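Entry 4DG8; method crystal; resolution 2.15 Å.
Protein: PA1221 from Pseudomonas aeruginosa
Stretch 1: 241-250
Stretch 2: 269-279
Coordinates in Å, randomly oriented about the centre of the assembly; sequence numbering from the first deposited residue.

Stretch 1, residues 241-250: DPGVLRQLIG
Stretch 2, residues 269-279: DLDPDCLGGLR

Residues 242-250 form a helix whose P242, L245, R246 and I249 lie against an irregular strip: the end of a helix (269-270), D271 in extended conformation (phi/psi -152/78), a 3-10 segment (272-275) and a type II turn from L275 to L278. The two run in the same sense, P242 CA lying 5.4 Å from C274 CA and I249 CA 6.5 Å from G277 CA; together they bury 501 Å². D241 (chi1 p) caps the helix, D241 OD1 accepting from V244 N at 2.8 Å.

At the first turn, the P242 ring, C-gamma exo, fits between L270 and C274: P242 CG is 4.0 Å from L270 CD1, and P242 CB 3.9 Å from C274 CB. C274 (chi1 p) is the central bump. C274 SG lies 3.9 Å from L245 CD2, a methyl that also meets L275 CD2 at 3.8 Å; L245 is t, p and L275 m, t.

R246 closes the exposed flank. The CA-to-CB bond of R246 (chi1 m, chi4 -91°) points sideways to the other stretch, but the extended t, t chain carries the guanidinium to D271 (chi1 t, chi2 24°), forming a salt bridge: R246 NE donates to D271 OD2 at 2.7 Å, and R246 NH2 to D271 OD1 at 2.9 Å and to OD2 at 3.0 Å. D271 OD2 sits at the guanidinium edge, while C274 N and D273 C lie over one face.

One turn on from L245, I249 (m, t) is the bump that fills the hollow of the beta turn. I249 CD1 reaches C274 O at 3.5 Å and L278 CG at 3.7 Å, L278 being m, t; I249 CG2 rests 3.6 Å from G276 O and 4.0 Å from G277 CA. The fit depends on a bare G277: at phi/psi 99/-15 a CB would fall 2.7 Å from I249 CG2 and jam against the preceding carbonyl.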

# COMPACT_ATOMS: atom_id res chain seq x y z
N ASP A 241 4.66 2.18 -17.75
CA ASP A 241 4.74 3.42 -18.50
C ASP A 241 3.61 3.35 -19.54
O ASP A 241 2.80 2.43 -19.50
CB ASP A 241 6.13 3.60 -19.15
CG ASP A 241 6.45 2.52 -20.17
OD1 ASP A 241 5.52 1.83 -20.67
OD2 ASP A 241 7.66 2.36 -20.47
N PRO A 242 3.52 4.34 -20.45
CA PRO A 242 2.37 4.32 -21.38
C PRO A 242 2.33 3.09 -22.27
O PRO A 242 1.26 2.55 -22.50
CB PRO A 242 2.59 5.56 -22.24
CG PRO A 242 3.37 6.50 -21.34
CD PRO A 242 4.28 5.59 -20.53
N GLY A 243 3.49 2.68 -22.78
CA GLY A 243 3.56 1.53 -23.66
C GLY A 243 3.17 0.25 -22.94
O GLY A 243 2.31 -0.50 -23.42
N VAL A 244 3.78 0.01 -21.79
CA VAL A 244 3.47 -1.18 -20.99
C VAL A 244 2.00 -1.22 -20.57
O VAL A 244 1.35 -2.26 -20.64
CB VAL A 244 4.41 -1.33 -19.76
CG1 VAL A 244 3.94 -2.45 -18.84
CG2 VAL A 244 5.87 -1.55 -20.19
N LEU A 245 1.45 -0.08 -20.14
CA LEU A 245 0.03 -0.03 -19.79
C LEU A 245 -0.85 -0.35 -21.00
O LEU A 245 -1.79 -1.15 -20.91
CB LEU A 245 -0.36 1.35 -19.22
CG LEU A 245 -1.83 1.44 -18.78
CD1 LEU A 245 -2.18 0.29 -17.82
CD2 LEU A 245 -2.19 2.83 -18.17
N ARG A 246 -0.53 0.29 -22.12
CA ARG A 246 -1.24 0.04 -23.37
C ARG A 246 -1.24 -1.44 -23.74
O ARG A 246 -2.24 -1.98 -24.22
CB ARG A 246 -0.63 0.85 -24.52
CG ARG A 246 -1.16 2.27 -24.68
CD ARG A 246 -0.45 2.95 -25.86
NE ARG A 246 -0.78 4.37 -25.99
CZ ARG A 246 -1.78 4.85 -26.73
NH1 ARG A 246 -2.56 4.02 -27.40
NH2 ARG A 246 -2.00 6.16 -26.79
N GLN A 247 -0.12 -2.12 -23.50
CA GLN A 247 -0.01 -3.54 -23.80
C GLN A 247 -0.87 -4.36 -22.86
O GLN A 247 -1.56 -5.29 -23.27
CB GLN A 247 1.42 -4.02 -23.61
CG GLN A 247 2.13 -4.35 -24.89
CD GLN A 247 3.50 -4.92 -24.63
OE1 GLN A 247 4.36 -4.25 -24.05
NE2 GLN A 247 3.70 -6.18 -25.00
N LEU A 248 -0.80 -4.00 -21.59
CA LEU A 248 -1.51 -4.74 -20.56
C LEU A 248 -3.02 -4.64 -20.74
O LEU A 248 -3.75 -5.59 -20.48
CB LEU A 248 -1.06 -4.28 -19.17
CG LEU A 248 0.37 -4.72 -18.80
CD1 LEU A 248 0.90 -4.04 -17.54
CD2 LEU A 248 0.44 -6.25 -18.71
N ILE A 249 -3.50 -3.47 -21.18
CA ILE A 249 -4.91 -3.32 -21.50
C ILE A 249 -5.26 -4.03 -22.82
O ILE A 249 -6.17 -4.86 -22.87
CB ILE A 249 -5.31 -1.83 -21.61
CG1 ILE A 249 -5.16 -1.15 -20.25
CG2 ILE A 249 -6.71 -1.69 -22.20
CD1 ILE A 249 -5.22 0.37 -20.30
N GLY A 250 -4.51 -3.74 -23.87
CA GLY A 250 -4.82 -4.24 -25.20
C GLY A 250 -4.56 -5.72 -25.40
O GLY A 250 -5.37 -6.42 -26.01
N ASP A 269 0.44 13.30 -18.57
CA ASP A 269 1.34 14.27 -19.24
C ASP A 269 1.88 13.73 -20.55
O ASP A 269 1.90 14.42 -21.57
CB ASP A 269 2.60 14.53 -18.38
CG ASP A 269 2.37 15.49 -17.21
OD1 ASP A 269 1.38 16.24 -17.21
OD2 ASP A 269 3.23 15.50 -16.29
N LEU A 270 2.38 12.50 -20.49
CA LEU A 270 3.04 11.86 -21.62
C LEU A 270 2.09 11.40 -22.73
O LEU A 270 2.30 11.67 -23.89
CB LEU A 270 3.79 10.62 -21.13
CG LEU A 270 5.07 10.82 -20.33
CD1 LEU A 270 5.64 9.46 -19.89
CD2 LEU A 270 6.08 11.57 -21.15
N ASP A 271 1.11 10.58 -22.35
CA ASP A 271 0.23 9.94 -23.32
C ASP A 271 -1.14 9.64 -22.69
O ASP A 271 -1.41 8.50 -22.30
CB ASP A 271 0.88 8.68 -23.85
CG ASP A 271 -0.04 7.87 -24.75
OD1 ASP A 271 -0.99 8.44 -25.32
OD2 ASP A 271 0.19 6.65 -24.87
N PRO A 272 -1.99 10.66 -22.56
CA PRO A 272 -3.26 10.47 -21.86
C PRO A 272 -4.12 9.39 -22.52
O PRO A 272 -4.96 8.82 -21.84
CB PRO A 272 -3.94 11.84 -21.98
CG PRO A 272 -3.32 12.46 -23.17
CD PRO A 272 -1.89 12.00 -23.15
N ASP A 273 -3.92 9.11 -23.81
CA ASP A 273 -4.65 8.01 -24.44
C ASP A 273 -4.23 6.63 -23.92
O ASP A 273 -4.90 5.65 -24.23
CB ASP A 273 -4.54 8.04 -25.98
CG ASP A 273 -5.42 9.12 -26.61
OD1 ASP A 273 -6.27 9.72 -25.91
OD2 ASP A 273 -5.26 9.35 -27.83
N CYS A 274 -3.14 6.52 -23.15
CA CYS A 274 -2.75 5.19 -22.67
C CYS A 274 -3.76 4.59 -21.68
O CYS A 274 -3.73 3.40 -21.36
CB CYS A 274 -1.33 5.16 -22.09
SG CYS A 274 -1.14 5.84 -20.44
N LEU A 275 -4.66 5.43 -21.18
CA LEU A 275 -5.67 4.95 -20.25
C LEU A 275 -6.85 4.29 -20.98
O LEU A 275 -7.65 3.59 -20.36
CB LEU A 275 -6.19 6.10 -19.39
CG LEU A 275 -5.08 6.86 -18.65
CD1 LEU A 275 -5.69 8.05 -17.91
CD2 LEU A 275 -4.27 5.93 -17.72
N GLY A 276 -6.93 4.51 -22.30
CA GLY A 276 -8.06 4.02 -23.08
C GLY A 276 -8.31 2.54 -22.86
O GLY A 276 -7.38 1.73 -22.90
N GLY A 277 -9.56 2.16 -22.62
CA GLY A 277 -9.87 0.77 -22.35
C GLY A 277 -10.02 0.44 -20.86
O GLY A 277 -10.55 -0.62 -20.51
N LEU A 278 -9.56 1.33 -19.98
CA LEU A 278 -9.86 1.20 -18.54
C LEU A 278 -11.31 1.56 -18.25
O LEU A 278 -11.82 2.58 -18.72
CB LEU A 278 -8.93 2.07 -17.69
CG LEU A 278 -7.47 1.63 -17.61
CD1 LEU A 278 -6.67 2.60 -16.71
CD2 LEU A 278 -7.36 0.20 -17.10
N ARG A 279 -12.00 0.68 -17.53
CA ARG A 279 -13.37 0.94 -17.10
C ARG A 279 -13.41 1.73 -15.78
O ARG A 279 -14.20 2.65 -15.61
CB ARG A 279 -14.19 -0.36 -17.03
CG ARG A 279 -14.64 -0.91 -18.40
CD ARG A 279 -15.63 -2.08 -18.29
NE ARG A 279 -16.46 -2.10 -19.49
CZ ARG A 279 -17.77 -1.93 -19.52
NH1 ARG A 279 -18.46 -1.79 -18.40
NH2 ARG A 279 -18.40 -1.95 -20.68
O HOH W 1 -2.92 7.32 -29.24